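Local coordinates for protein lantibiotic dehydratase (Microbispora corallina, PDB 5EHK) that probably uses glutamyl-tRNA to dehydrate serine and threonine residues of a precursor peptide during biosynthesis of the lantibiotic NAI-107, at residues R458-A461 / L462-V466; I477-D480 / E481-A485; G669-S672 / E673-F676; G679-G683 / R684-A688; W710-A713 / L714-R718. All coordinates share one frame; numbering follows the deposited sequence.

Contact 1. Residues R458-A461 / L462-V466; sequences RSAA and LARLV
Torsions bring Ser-459 OG to the amide of Leu-462 and the Arg-464 guanidinium to Ala-460 and Ala-461. In Ser-459 the hydroxyl stands opposite its own backbone nitrogen and beside the carbonyl carbon (chi1 -175°), which turns OG back over the first turn. In Arg-464 CG leaves trans to the carbonyl carbon, and a bend at chi3 (-57°) returns the guanidinium group to the backbone of Ala-460 and Ala-461.

Ser-459 OG receives the amide of Leu-462, N to OG 3.2 Å, with the hydrogen pointing almost straight at the oxygen (171°). The CB atoms of Ser-459 and Leu-462 lie alongside at 3.7 Å, an apolar complement to the polar bond. This makes Ser-459 the N-cap of helix 460-471: its side chain satisfies an amide that has no preceding turn to supply a carbonyl. Regular helical bonding then takes over, from Ala-463 N to Ser-459 O (3.0 Å) and from Arg-464 N to Ala-460 O (3.1 Å), while the next bond, Leu-465 N to Ala-461 O, is long and weak.

The Arg-464 guanidinium lies flat over this first turn. Ala-460 O stands 3.8 Å above its plane, displaced toward the rim, and NH2 comes to 3.4 Å from Ala-461 CA on the same face. The charge itself is met elsewhere, by a salt bridge from NH2 to Glu-486 on the following helix. Leu-462 is buried against Leu-487, Trp-666 and Leu-671, whereas Ala-463 meets Met-674 of the second subunit and Arg-464 meets Gln-696 of that subunit.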
loop_
_atom_site.group_PDB
_atom_site.type_symbol
_atom_site.label_atom_id
_atom_site.label_comp_id
_atom_site.label_asym_id
_atom_site.label_seq_id
_atom_site.Cartn_x
_atom_site.Cartn_y
_atom_site.Cartn_z
ATOM N N ARG A 458 -16.057 6.405 3.525
ATOM C CA ARG A 458 -17.222 6.371 2.654
ATOM C C ARG A 458 -18.402 5.778 3.393
ATOM O O ARG A 458 -18.312 4.677 3.936
ATOM C CB ARG A 458 -16.926 5.603 1.348
ATOM C CG ARG A 458 -15.669 6.096 0.607
ATOM C CD ARG A 458 -15.405 5.345 -0.684
ATOM N NE ARG A 458 -14.262 4.442 -0.536
ATOM C CZ ARG A 458 -14.378 3.124 -0.409
ATOM N NH1 ARG A 458 -15.576 2.552 -0.435
ATOM N NH2 ARG A 458 -13.298 2.375 -0.274
ATOM N N SER A 459 -19.519 6.499 3.385
ATOM C CA SER A 459 -20.676 6.092 4.167
ATOM C C SER A 459 -21.968 6.340 3.429
ATOM O O SER A 459 -22.245 7.472 3.041
ATOM C CB SER A 459 -20.715 6.874 5.480
ATOM O OG SER A 459 -21.767 6.399 6.299
ATOM N N ALA A 460 -22.764 5.293 3.240
ATOM C CA ALA A 460 -24.094 5.466 2.674
ATOM C C ALA A 460 -24.877 6.371 3.619
ATOM O O ALA A 460 -25.621 7.244 3.188
ATOM C CB ALA A 460 -24.795 4.136 2.494
ATOM N N ALA A 461 -24.684 6.153 4.915
ATOM C CA ALA A 461 -25.325 6.942 5.960
ATOM C C ALA A 461 -25.046 8.451 5.869
ATOM O O ALA A 461 -25.964 9.270 5.810
ATOM C CB ALA A 461 -24.888 6.417 7.304
ATOM N N LEU A 462 -23.773 8.813 5.857
ATOM C CA LEU A 462 -23.393 10.207 5.684
ATOM C C LEU A 462 -23.943 10.795 4.377
ATOM O O LEU A 462 -24.437 11.920 4.360
ATOM C CB LEU A 462 -21.874 10.349 5.711
ATOM C CG LEU A 462 -21.211 11.083 6.873
ATOM C CD1 LEU A 462 -21.955 10.815 8.170
ATOM C CD2 LEU A 462 -19.732 10.664 6.974
ATOM N N ALA A 463 -23.874 10.038 3.285
ATOM C CA ALA A 463 -24.303 10.572 1.994
ATOM C C ALA A 463 -25.785 10.965 2.001
ATOM O O ALA A 463 -26.144 12.012 1.461
ATOM C CB ALA A 463 -23.982 9.601 0.852
ATOM N N ARG A 464 -26.633 10.127 2.597
ATOM C CA ARG A 464 -28.055 10.439 2.720
ATOM C C ARG A 464 -28.291 11.768 3.430
ATOM O O ARG A 464 -29.135 12.581 3.017
ATOM C CB ARG A 464 -28.788 9.343 3.476
ATOM C CG ARG A 464 -29.201 8.175 2.633
ATOM C CD ARG A 464 -30.209 7.347 3.398
ATOM N NE ARG A 464 -29.639 6.928 4.673
ATOM C CZ ARG A 464 -28.892 5.838 4.833
ATOM N NH1 ARG A 464 -28.657 5.031 3.802
ATOM N NH2 ARG A 464 -28.398 5.544 6.032
ATOM N N LEU A 465 -27.540 11.981 4.504
ATOM C CA LEU A 465 -27.717 13.172 5.304
ATOM C C LEU A 465 -27.507 14.373 4.416
ATOM O O LEU A 465 -28.251 15.350 4.492
ATOM C CB LEU A 465 -26.728 13.205 6.472
ATOM C CG LEU A 465 -26.816 12.138 7.576
ATOM C CD1 LEU A 465 -25.722 12.394 8.611
ATOM C CD2 LEU A 465 -28.205 12.055 8.239
ATOM N N VAL A 466 -26.504 14.281 3.554
ATOM C CA VAL A 466 -26.155 15.386 2.670
ATOM C C VAL A 466 -27.194 15.573 1.570
ATOM O O VAL A 466 -27.595 16.708 1.265
ATOM C CB VAL A 466 -24.730 15.215 2.076
ATOM C CG1 VAL A 466 -24.416 16.291 1.035
ATOM C CG2 VAL A 466 -23.698 15.212 3.185
#

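Contact 2. Residues I477-D480 / E481-A485; sequences IVID and EETIA
Asp-480 and Thr-483 reach for each other's backbone. Asp-480 OD1 stands 3.0 Å from Glu-482 N and 3.3 Å from Thr-483 N, two weak bonds that share one carboxylate oxygen. In return Thr-483 OG1 accepts from Asp-480 N at 3.4 Å, also weakly. A normal helical bond, Ile-484 N to Asp-480 O, 3.1 Å, has its donor in the carbonyl plane.

The aspartate achieves this because its CG sits between its own backbone N and carbonyl carbon (chi1 52°), tucked over the start of the helix. Behind the polar exchange, the methyl CG2 of Thr-483 meets CG2 of Ile-479 at 3.5 Å, the two side chains crossing at about a right angle. On the exposed side Glu-482 OE1 comes to 3.3 Å from Asp-480 OD1, the carboxylate planes 79° apart. The amides that Asp-480 OD1 accepts from may partly offset this like-charge approach.

Farther out, Glu-481 is salt-bridged to Arg-395, Leu-465 packs on Thr-483, and Ile-479 is held by backbone bonding to Arg-681. Reciprocal side-chain and backbone bonding of this kind is the capping box, here starting helix 481-487 directly after strand 476-479.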
loop_
_atom_site.group_PDB
_atom_site.type_symbol
_atom_site.label_atom_id
_atom_site.label_comp_id
_atom_site.label_asym_id
_atom_site.label_seq_id
_atom_site.Cartn_x
_atom_site.Cartn_y
_atom_site.Cartn_z
ATOM N N ILE A 477 -28.120 19.957 9.225
ATOM C CA ILE A 477 -28.886 18.740 9.335
ATOM C C ILE A 477 -28.809 18.385 10.814
ATOM O O ILE A 477 -27.849 18.772 11.476
ATOM C CB ILE A 477 -28.315 17.633 8.384
ATOM C CG1 ILE A 477 -29.305 16.479 8.213
ATOM C CG2 ILE A 477 -26.959 17.091 8.859
ATOM C CD1 ILE A 477 -30.376 16.707 7.139
ATOM N N VAL A 478 -29.831 17.723 11.357
ATOM C CA VAL A 478 -29.871 17.440 12.791
ATOM C C VAL A 478 -29.798 15.950 13.058
ATOM O O VAL A 478 -30.617 15.189 12.558
ATOM C CB VAL A 478 -31.158 17.975 13.455
ATOM C CG1 VAL A 478 -31.275 17.451 14.900
ATOM C CG2 VAL A 478 -31.198 19.508 13.415
ATOM N N ILE A 479 -28.827 15.535 13.863
ATOM C CA ILE A 479 -28.636 14.118 14.150
ATOM C C ILE A 479 -29.045 13.785 15.575
ATOM O O ILE A 479 -28.853 14.570 16.506
ATOM C CB ILE A 479 -27.173 13.666 13.874
ATOM C CG1 ILE A 479 -26.191 14.313 14.855
ATOM C CG2 ILE A 479 -26.769 14.015 12.447
ATOM C CD1 ILE A 479 -24.744 13.827 14.703
ATOM N N ASP A 480 -29.638 12.616 15.725
ATOM C CA ASP A 480 -30.039 12.124 17.028
ATOM C C ASP A 480 -29.432 10.745 17.255
ATOM O O ASP A 480 -28.643 10.271 16.441
ATOM C CB ASP A 480 -31.566 12.078 17.095
ATOM C CG ASP A 480 -32.180 11.321 15.930
ATOM O OD1 ASP A 480 -31.647 10.251 15.551
ATOM O OD2 ASP A 480 -33.153 11.837 15.341
ATOM N N GLU A 481 -29.822 10.097 18.343
ATOM C CA GLU A 481 -29.281 8.795 18.692
ATOM C C GLU A 481 -29.381 7.746 17.570
ATOM O O GLU A 481 -28.505 6.890 17.449
ATOM C CB GLU A 481 -29.944 8.281 19.966
ATOM C CG GLU A 481 -29.514 6.877 20.361
ATOM C CD GLU A 481 -28.061 6.794 20.833
ATOM O OE1 GLU A 481 -27.460 7.839 21.207
ATOM O OE2 GLU A 481 -27.524 5.663 20.829
ATOM N N GLU A 482 -30.421 7.827 16.738
ATOM C CA GLU A 482 -30.567 6.887 15.619
ATOM C C GLU A 482 -29.532 7.169 14.539
ATOM O O GLU A 482 -29.098 6.263 13.826
ATOM C CB GLU A 482 -31.978 6.912 15.005
ATOM C CG GLU A 482 -33.066 6.138 15.779
ATOM C CD GLU A 482 -33.596 6.840 17.048
ATOM O OE1 GLU A 482 -33.098 7.931 17.430
ATOM O OE2 GLU A 482 -34.535 6.287 17.668
ATOM N N THR A 483 -29.128 8.425 14.419
ATOM C CA THR A 483 -28.107 8.752 13.447
ATOM C C THR A 483 -26.760 8.238 13.941
ATOM O O THR A 483 -25.978 7.711 13.160
ATOM C CB THR A 483 -28.015 10.265 13.175
ATOM O OG1 THR A 483 -29.317 10.799 12.912
ATOM C CG2 THR A 483 -27.116 10.529 11.980
ATOM N N ILE A 484 -26.500 8.391 15.239
ATOM C CA ILE A 484 -25.218 8.000 15.828
ATOM C C ILE A 484 -25.035 6.491 15.797
ATOM O O ILE A 484 -23.954 5.998 15.476
ATOM C CB ILE A 484 -25.090 8.496 17.276
ATOM C CG1 ILE A 484 -24.906 10.007 17.299
ATOM C CG2 ILE A 484 -23.933 7.805 17.996
ATOM C CD1 ILE A 484 -24.882 10.561 18.684
ATOM N N ALA A 485 -26.108 5.765 16.101
ATOM C CA ALA A 485 -26.099 4.310 16.024
ATOM C C ALA A 485 -25.756 3.767 14.624
ATOM O O ALA A 485 -25.401 2.590 14.480
ATOM C CB ALA A 485 -27.428 3.750 16.485
#

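Contact 3. Residues G669-S672 / E673-F676; sequences GALS and EMPF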
loop_
_atom_site.group_PDB
_atom_site.type_symbol
_atom_site.label_atom_id
_atom_site.label_comp_id
_atom_site.label_asym_id
_atom_site.label_seq_id
_atom_site.Cartn_x
_atom_site.Cartn_y
_atom_site.Cartn_z
ATOM N N GLY A 669 -15.100 12.443 5.431
ATOM C CA GLY A 669 -14.593 11.415 4.542
ATOM C C GLY A 669 -14.557 11.874 3.100
ATOM O O GLY A 669 -14.210 13.020 2.817
ATOM N N ALA A 670 -14.905 10.967 2.192
ATOM C CA ALA A 670 -14.917 11.255 0.757
ATOM C C ALA A 670 -15.827 12.439 0.443
ATOM O O ALA A 670 -15.570 13.205 -0.510
ATOM C CB ALA A 670 -15.380 10.044 -0.016
ATOM N N LEU A 671 -16.862 12.605 1.276
ATOM C CA LEU A 671 -17.877 13.622 1.059
ATOM C C LEU A 671 -17.315 15.016 1.151
ATOM O O LEU A 671 -17.988 15.978 0.842
ATOM C CB LEU A 671 -19.052 13.455 2.013
ATOM C CG LEU A 671 -20.054 12.406 1.541
ATOM C CD1 LEU A 671 -21.018 11.996 2.635
ATOM C CD2 LEU A 671 -20.810 12.940 0.319
ATOM N N SER A 672 -16.048 15.122 1.504
ATOM C CA SER A 672 -15.411 16.419 1.635
ATOM C C SER A 672 -15.292 17.138 0.287
ATOM O O SER A 672 -14.997 18.339 0.230
ATOM C CB SER A 672 -14.053 16.246 2.318
ATOM O OG SER A 672 -13.061 17.028 1.703
ATOM N N GLU A 673 -15.551 16.407 -0.795
ATOM C CA GLU A 673 -15.431 16.971 -2.137
ATOM C C GLU A 673 -16.659 17.792 -2.564
ATOM O O GLU A 673 -16.568 18.599 -3.501
ATOM C CB GLU A 673 -15.178 15.869 -3.168
ATOM C CG GLU A 673 -13.913 15.053 -2.926
ATOM C CD GLU A 673 -12.651 15.910 -2.937
ATOM O OE1 GLU A 673 -12.550 16.818 -3.798
ATOM O OE2 GLU A 673 -11.757 15.663 -2.090
ATOM N N MET A 674 -17.790 17.578 -1.882
ATOM C CA MET A 674 -19.025 18.274 -2.185
ATOM C C MET A 674 -18.793 19.782 -2.089
ATOM O O MET A 674 -17.966 20.224 -1.292
ATOM C CB MET A 674 -20.131 17.830 -1.233
ATOM C CG MET A 674 -20.517 16.348 -1.318
ATOM S SD MET A 674 -21.458 15.984 -2.812
ATOM C CE MET A 674 -22.595 17.349 -2.720
ATOM N N PRO A 675 -19.458 20.571 -2.955
ATOM C CA PRO A 675 -19.297 22.033 -2.953
ATOM C C PRO A 675 -19.871 22.637 -1.686
ATOM O O PRO A 675 -19.373 23.656 -1.199
ATOM C CB PRO A 675 -20.120 22.492 -4.164
ATOM C CG PRO A 675 -21.091 21.386 -4.414
ATOM C CD PRO A 675 -20.388 20.115 -4.003
ATOM N N PHE A 676 -20.920 22.014 -1.157
ATOM C CA PHE A 676 -21.449 22.438 0.124
ATOM C C PHE A 676 -21.706 21.255 1.001
ATOM O O PHE A 676 -22.291 20.273 0.557
ATOM C CB PHE A 676 -22.740 23.262 -0.006
ATOM C CG PHE A 676 -23.405 23.545 1.316
ATOM C CD1 PHE A 676 -22.881 24.510 2.181
ATOM C CD2 PHE A 676 -24.538 22.839 1.707
ATOM C CE1 PHE A 676 -23.476 24.763 3.414
ATOM C CE2 PHE A 676 -25.142 23.092 2.925
ATOM C CZ PHE A 676 -24.609 24.048 3.784
#
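Leu-671 and Met-674 lie side by side and point the same way, three residues apart along a short 3-10 turn that precedes strand 676-682. Their contact is made between the leucine methyl CD2 and the methionine CG, 3.8 Å apart. Met-674 has its CG trans to the carbonyl carbon (chi1 -63°), which keeps the start of its chain next to the leucine; further bends at chi2 and chi3 then lead the thioether and its methyl away.

Glu-673 follows a different course. Its CG lies 3.5 Å from Ala-670 O, while a bend at chi2 leads the carboxylate away from Ala-670. There the acid meets two arginines through long, weak ion pairs, OE1 with Arg-693 of the same chain and OE2 with Arg-458 of the second subunit, so that charge at this point spans the subunit boundary although neither pairing is tight.

The apolar pair is buried and also takes part in the dimer, with Leu-671 touching Met-674 of the second subunit and Met-674 touching Ala-467 of that subunit.

Beneath the side chains, the bonds close over three residues, the spacing that defines a 3-10 turn. Glu-673 N donates to Ala-670 O at 3.2 Å, the donor tilted from the carbonyl plane. Met-674 N donates to Leu-671 O, also at 3.2 Å, but stands well above the carbonyl plane, 53° out of it, and the same oxygen has Met-674 CG 3.3 Å away.

Contact 4. Residues G679-G683 / R684-A688; sequences GVRYG and RTLLA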
loop_
_atom_site.group_PDB
_atom_site.type_symbol
_atom_site.label_atom_id
_atom_site.label_comp_id
_atom_site.label_asym_id
_atom_site.label_seq_id
_atom_site.Cartn_x
_atom_site.Cartn_y
_atom_site.Cartn_z
ATOM N N GLY A 679 -23.826 22.066 8.126
ATOM C CA GLY A 679 -23.416 21.968 9.518
ATOM C C GLY A 679 -24.132 20.787 10.162
ATOM O O GLY A 679 -25.245 20.453 9.772
ATOM N N VAL A 680 -23.502 20.130 11.126
ATOM C CA VAL A 680 -24.155 18.988 11.760
ATOM C C VAL A 680 -24.437 19.259 13.239
ATOM O O VAL A 680 -23.540 19.614 14.011
ATOM C CB VAL A 680 -23.405 17.649 11.483
ATOM C CG1 VAL A 680 -22.016 17.921 10.955
ATOM C CG2 VAL A 680 -23.376 16.747 12.703
ATOM N N ARG A 681 -25.706 19.142 13.612
ATOM C CA ARG A 681 -26.123 19.472 14.965
ATOM C C ARG A 681 -26.598 18.291 15.811
ATOM O O ARG A 681 -27.396 17.466 15.376
ATOM C CB ARG A 681 -27.151 20.599 14.951
ATOM C CG ARG A 681 -27.437 21.201 16.321
ATOM C CD ARG A 681 -27.947 22.618 16.176
ATOM N NE ARG A 681 -29.242 22.665 15.506
ATOM C CZ ARG A 681 -30.408 22.473 16.110
ATOM N NH1 ARG A 681 -30.450 22.205 17.405
ATOM N NH2 ARG A 681 -31.532 22.544 15.414
ATOM N N TYR A 682 -26.052 18.220 17.019
ATOM C CA TYR A 682 -26.434 17.236 18.015
ATOM C C TYR A 682 -26.876 17.976 19.269
ATOM O O TYR A 682 -26.061 18.628 19.923
ATOM C CB TYR A 682 -25.230 16.347 18.306
ATOM C CG TYR A 682 -25.452 15.252 19.310
ATOM C CD1 TYR A 682 -26.302 14.193 19.034
ATOM C CD2 TYR A 682 -24.763 15.245 20.508
ATOM C CE1 TYR A 682 -26.485 13.176 19.944
ATOM C CE2 TYR A 682 -24.941 14.232 21.427
ATOM C CZ TYR A 682 -25.795 13.205 21.139
ATOM O OH TYR A 682 -25.952 12.201 22.055
ATOM N N GLY A 683 -28.166 17.897 19.592
ATOM C CA GLY A 683 -28.756 18.791 20.572
ATOM C C GLY A 683 -28.502 20.246 20.227
ATOM O O GLY A 683 -28.979 20.744 19.205
ATOM N N ARG A 684 -27.721 20.915 21.073
ATOM C CA ARG A 684 -27.408 22.340 20.941
ATOM C C ARG A 684 -26.017 22.534 20.335
ATOM O O ARG A 684 -25.552 23.677 20.171
ATOM C CB ARG A 684 -27.513 23.029 22.302
ATOM C CG ARG A 684 -28.938 22.928 22.847
ATOM C CD ARG A 684 -29.240 23.703 24.122
ATOM N NE ARG A 684 -30.503 23.202 24.655
ATOM C CZ ARG A 684 -30.658 22.683 25.868
ATOM N NH1 ARG A 684 -29.620 22.612 26.689
ATOM N NH2 ARG A 684 -31.851 22.239 26.259
ATOM N N THR A 685 -25.340 21.409 20.057
ATOM C CA THR A 685 -23.962 21.421 19.551
ATOM C C THR A 685 -23.776 21.192 18.043
ATOM O O THR A 685 -24.248 20.212 17.472
ATOM C CB THR A 685 -23.098 20.353 20.260
ATOM O OG1 THR A 685 -23.163 20.516 21.680
ATOM C CG2 THR A 685 -21.665 20.475 19.829
ATOM N N LEU A 686 -23.042 22.109 17.423
ATOM C CA LEU A 686 -22.542 21.950 16.058
ATOM C C LEU A 686 -21.187 21.212 16.046
ATOM O O LEU A 686 -20.128 21.812 16.263
ATOM C CB LEU A 686 -22.390 23.322 15.395
ATOM C CG LEU A 686 -23.262 23.596 14.170
ATOM C CD1 LEU A 686 -24.726 23.566 14.560
ATOM C CD2 LEU A 686 -22.873 24.945 13.545
ATOM N N LEU A 687 -21.235 19.901 15.824
ATOM C CA LEU A 687 -20.029 19.079 15.730
ATOM C C LEU A 687 -19.133 19.530 14.563
ATOM O O LEU A 687 -17.915 19.429 14.631
ATOM C CB LEU A 687 -20.408 17.605 15.535
ATOM C CG LEU A 687 -21.263 16.998 16.639
ATOM C CD1 LEU A 687 -21.657 15.559 16.322
ATOM C CD2 LEU A 687 -20.510 17.071 17.962
ATOM N N ALA A 688 -19.754 20.048 13.506
ATOM C CA ALA A 688 -19.037 20.576 12.360
ATOM C C ALA A 688 -19.850 21.733 11.822
ATOM O O ALA A 688 -21.071 21.648 11.756
ATOM C CB ALA A 688 -18.864 19.507 11.291
#
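Tyr-682 and Thr-685 close a beta hairpin with a two-residue loop, a type II' turn that has Gly-683 and Arg-684 at the corner. Gly-683 takes the positive phi (54°) that suits glycine at the first corner position.

Among the backbone bonds, Tyr-682 N reaches Thr-685 O at 2.7 Å, nearly straight and in the carbonyl plane. The return bond, Thr-685 N to Tyr-682 O, is 2.9 Å long, its donor standing 45° out of the Tyr-682 carbonyl plane. Farther from the turn Val-680 N bonds to Ala-688 O, 2.9 Å, and Leu-687 N gives a weak bond to Val-680 O. Next to the Tyr-682/Thr-685 pair, away from the turn, comes the non-hydrogen-bonded pair Arg-681 and Leu-686, where Arg-681 CA makes a CA-H...O contact of 3.2 Å with Thr-685 O.

Apolar contacts form on both faces. On one, Val-680 CG1 meets Ala-688 CB at 3.5 Å; on the other, the aliphatic chain of Arg-681 rests on Leu-686, CD to CD1 3.7 Å. From the corner of the chain, Leu-687 CD1 touches Val-680 CG2 and Tyr-682 CB.

Two polar ends have different partners. Thr-685 OG1 is hydrogen-bonded to Glu-385 on helix 380-395, whereas the Arg-681 chain bends at chi3 (65°), bringing NH1 to 2.7 Å from Gly-683 O in a weak bond.

Contact 5. Residues W710-A713 / L714-R718; sequences WDAA and LDRWR
The indole of Trp-710 carries Leu-714 over one face: the leucine CG stands 3.8 Å above the ring plane, displaced toward the rim beside the benzene carbons CZ2 and CE2. The leucine methyl CD1 approaches more obliquely, 3.8 Å from NE1. That nitrogen is itself committed, as its hydrogen bond goes to Arg-746 O. The second flat group, the guanidinium of Arg-716, lies over the backbone of the preceding turn, with Ala-713 CA 3.5 Å above its plane and Ala-712 O on the same face. Its nitrogens also divide between two methyls, NH1 being 3.9 Å from Ala-712 CB and NH2 3.7 Å from Ala-713 CB.

Torsions explain this return. Arg-716 sends CG away from its own backbone N (chi1 -170°), and a turn at chi3 (56°) swings the group back along the helix.

Both arrangements are products of the alpha-helical repeat of helix 707-721, which places residues three or four apart on neighbouring turns. The four bonds from Leu-714 N to Trp-710 O (3.0 Å) through Trp-717 N to Ala-713 O (2.8 Å) hold that spacing.

Trp-710 and Leu-714 occupy the buried side and pack on Leu-749 of helix 743-755, to which Asp-711 adds a salt bridge with Arg-746. Trp-717, a turn beyond Ala-713, meets the ring of Trp-721.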
loop_
_atom_site.group_PDB
_atom_site.type_symbol
_atom_site.label_atom_id
_atom_site.label_comp_id
_atom_site.label_asym_id
_atom_site.label_seq_id
_atom_site.Cartn_x
_atom_site.Cartn_y
_atom_site.Cartn_z
ATOM N N TRP A 710 -14.611 40.107 -11.197
ATOM C CA TRP A 710 -14.522 39.212 -10.041
ATOM C C TRP A 710 -15.823 39.223 -9.243
ATOM O O TRP A 710 -16.411 38.166 -8.991
ATOM C CB TRP A 710 -13.309 39.579 -9.162
ATOM C CG TRP A 710 -13.291 39.023 -7.730
ATOM C CD1 TRP A 710 -13.340 39.749 -6.568
ATOM C CD2 TRP A 710 -13.209 37.644 -7.329
ATOM N NE1 TRP A 710 -13.283 38.912 -5.477
ATOM C CE2 TRP A 710 -13.211 37.617 -5.917
ATOM C CE3 TRP A 710 -13.136 36.435 -8.023
ATOM C CZ2 TRP A 710 -13.151 36.431 -5.194
ATOM C CZ3 TRP A 710 -13.075 35.258 -7.302
ATOM C CH2 TRP A 710 -13.083 35.265 -5.902
ATOM N N ASP A 711 -16.275 40.422 -8.880
ATOM C CA ASP A 711 -17.492 40.608 -8.093
ATOM C C ASP A 711 -18.691 39.845 -8.666
ATOM O O ASP A 711 -19.535 39.353 -7.917
ATOM C CB ASP A 711 -17.824 42.101 -7.963
ATOM C CG ASP A 711 -16.987 42.805 -6.896
ATOM O OD1 ASP A 711 -15.909 42.289 -6.548
ATOM O OD2 ASP A 711 -17.396 43.881 -6.407
ATOM N N ALA A 712 -18.766 39.747 -9.991
ATOM C CA ALA A 712 -19.855 39.011 -10.637
ATOM C C ALA A 712 -19.776 37.512 -10.340
ATOM O O ALA A 712 -20.772 36.897 -9.949
ATOM C CB ALA A 712 -19.863 39.262 -12.145
ATOM N N ALA A 713 -18.591 36.937 -10.541
ATOM C CA ALA A 713 -18.359 35.529 -10.253
ATOM C C ALA A 713 -18.662 35.229 -8.786
ATOM O O ALA A 713 -19.161 34.152 -8.453
ATOM C CB ALA A 713 -16.940 35.128 -10.612
ATOM N N LEU A 714 -18.325 36.172 -7.914
ATOM C CA LEU A 714 -18.629 36.051 -6.492
ATOM C C LEU A 714 -20.123 35.952 -6.232
ATOM O O LEU A 714 -20.591 35.027 -5.570
ATOM C CB LEU A 714 -18.127 37.267 -5.734
ATOM C CG LEU A 714 -17.036 37.024 -4.706
ATOM C CD1 LEU A 714 -16.777 38.334 -3.989
ATOM C CD2 LEU A 714 -17.420 35.912 -3.751
ATOM N N ASP A 715 -20.849 36.946 -6.740
ATOM C CA ASP A 715 -22.298 37.041 -6.605
ATOM C C ASP A 715 -22.960 35.828 -7.232
ATOM O O ASP A 715 -23.974 35.319 -6.732
ATOM C CB ASP A 715 -22.788 38.290 -7.336
ATOM C CG ASP A 715 -22.484 39.572 -6.580
ATOM O OD1 ASP A 715 -22.536 39.570 -5.326
ATOM O OD2 ASP A 715 -22.175 40.582 -7.249
ATOM N N ARG A 716 -22.378 35.376 -8.337
ATOM C CA ARG A 716 -22.827 34.173 -9.025
ATOM C C ARG A 716 -22.645 32.965 -8.110
ATOM O O ARG A 716 -23.588 32.209 -7.884
ATOM C CB ARG A 716 -22.106 34.024 -10.379
ATOM C CG ARG A 716 -22.645 32.945 -11.309
ATOM C CD ARG A 716 -22.347 33.285 -12.776
ATOM N NE ARG A 716 -20.922 33.500 -13.049
ATOM C CZ ARG A 716 -20.376 34.683 -13.334
ATOM N NH1 ARG A 716 -21.121 35.782 -13.383
ATOM N NH2 ARG A 716 -19.075 34.776 -13.567
ATOM N N TRP A 717 -21.428 32.796 -7.590
ATOM C CA TRP A 717 -21.124 31.755 -6.609
ATOM C C TRP A 717 -21.961 31.910 -5.346
ATOM O O TRP A 717 -22.505 30.939 -4.834
ATOM C CB TRP A 717 -19.642 31.765 -6.238
ATOM C CG TRP A 717 -19.272 30.807 -5.107
ATOM C CD1 TRP A 717 -19.165 29.445 -5.184
ATOM C CD2 TRP A 717 -18.935 31.155 -3.753
ATOM N NE1 TRP A 717 -18.795 28.927 -3.963
ATOM C CE2 TRP A 717 -18.646 29.954 -3.071
ATOM C CE3 TRP A 717 -18.850 32.364 -3.054
ATOM C CZ2 TRP A 717 -18.280 29.930 -1.728
ATOM C CZ3 TRP A 717 -18.490 32.339 -1.725
ATOM C CH2 TRP A 717 -18.206 31.129 -1.073
ATOM N N ARG A 718 -22.032 33.131 -4.834
ATOM C CA ARG A 718 -22.764 33.403 -3.607
ATOM C C ARG A 718 -24.229 32.994 -3.704
ATOM O O ARG A 718 -24.784 32.408 -2.777
ATOM C CB ARG A 718 -22.642 34.875 -3.226
ATOM C CG ARG A 718 -22.259 35.078 -1.778
ATOM C CD ARG A 718 -21.650 36.456 -1.520
ATOM N NE ARG A 718 -22.628 37.543 -1.526
ATOM C CZ ARG A 718 -23.621 37.662 -0.649
ATOM N NH1 ARG A 718 -23.793 36.742 0.292
ATOM N NH2 ARG A 718 -24.457 38.690 -0.721
#

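All five contacts are local and follow one another in series along the chain, within the part that matches the lantibiotic dehydratase N-terminal family. Contacts 1 and 2 begin successive helices, 460-471 and 481-487, on either side of strand 476-479; their centres are about 12 Å apart. Contact 4, its centre about 10 Å from that of contact 2, lies on a hairpin whose strand 676-682 runs parallel to 476-479, with probable backbone bonds between them. Contact 3 leads into that hairpin and packs on contact 1, centres about 11 Å apart; both reach the second subunit, so this corner belongs to the dimer interface. Contact 5, on helix 707-721, stands apart, its centre about 21 Å from that of contact 3 and 35 Å from that of contact 2.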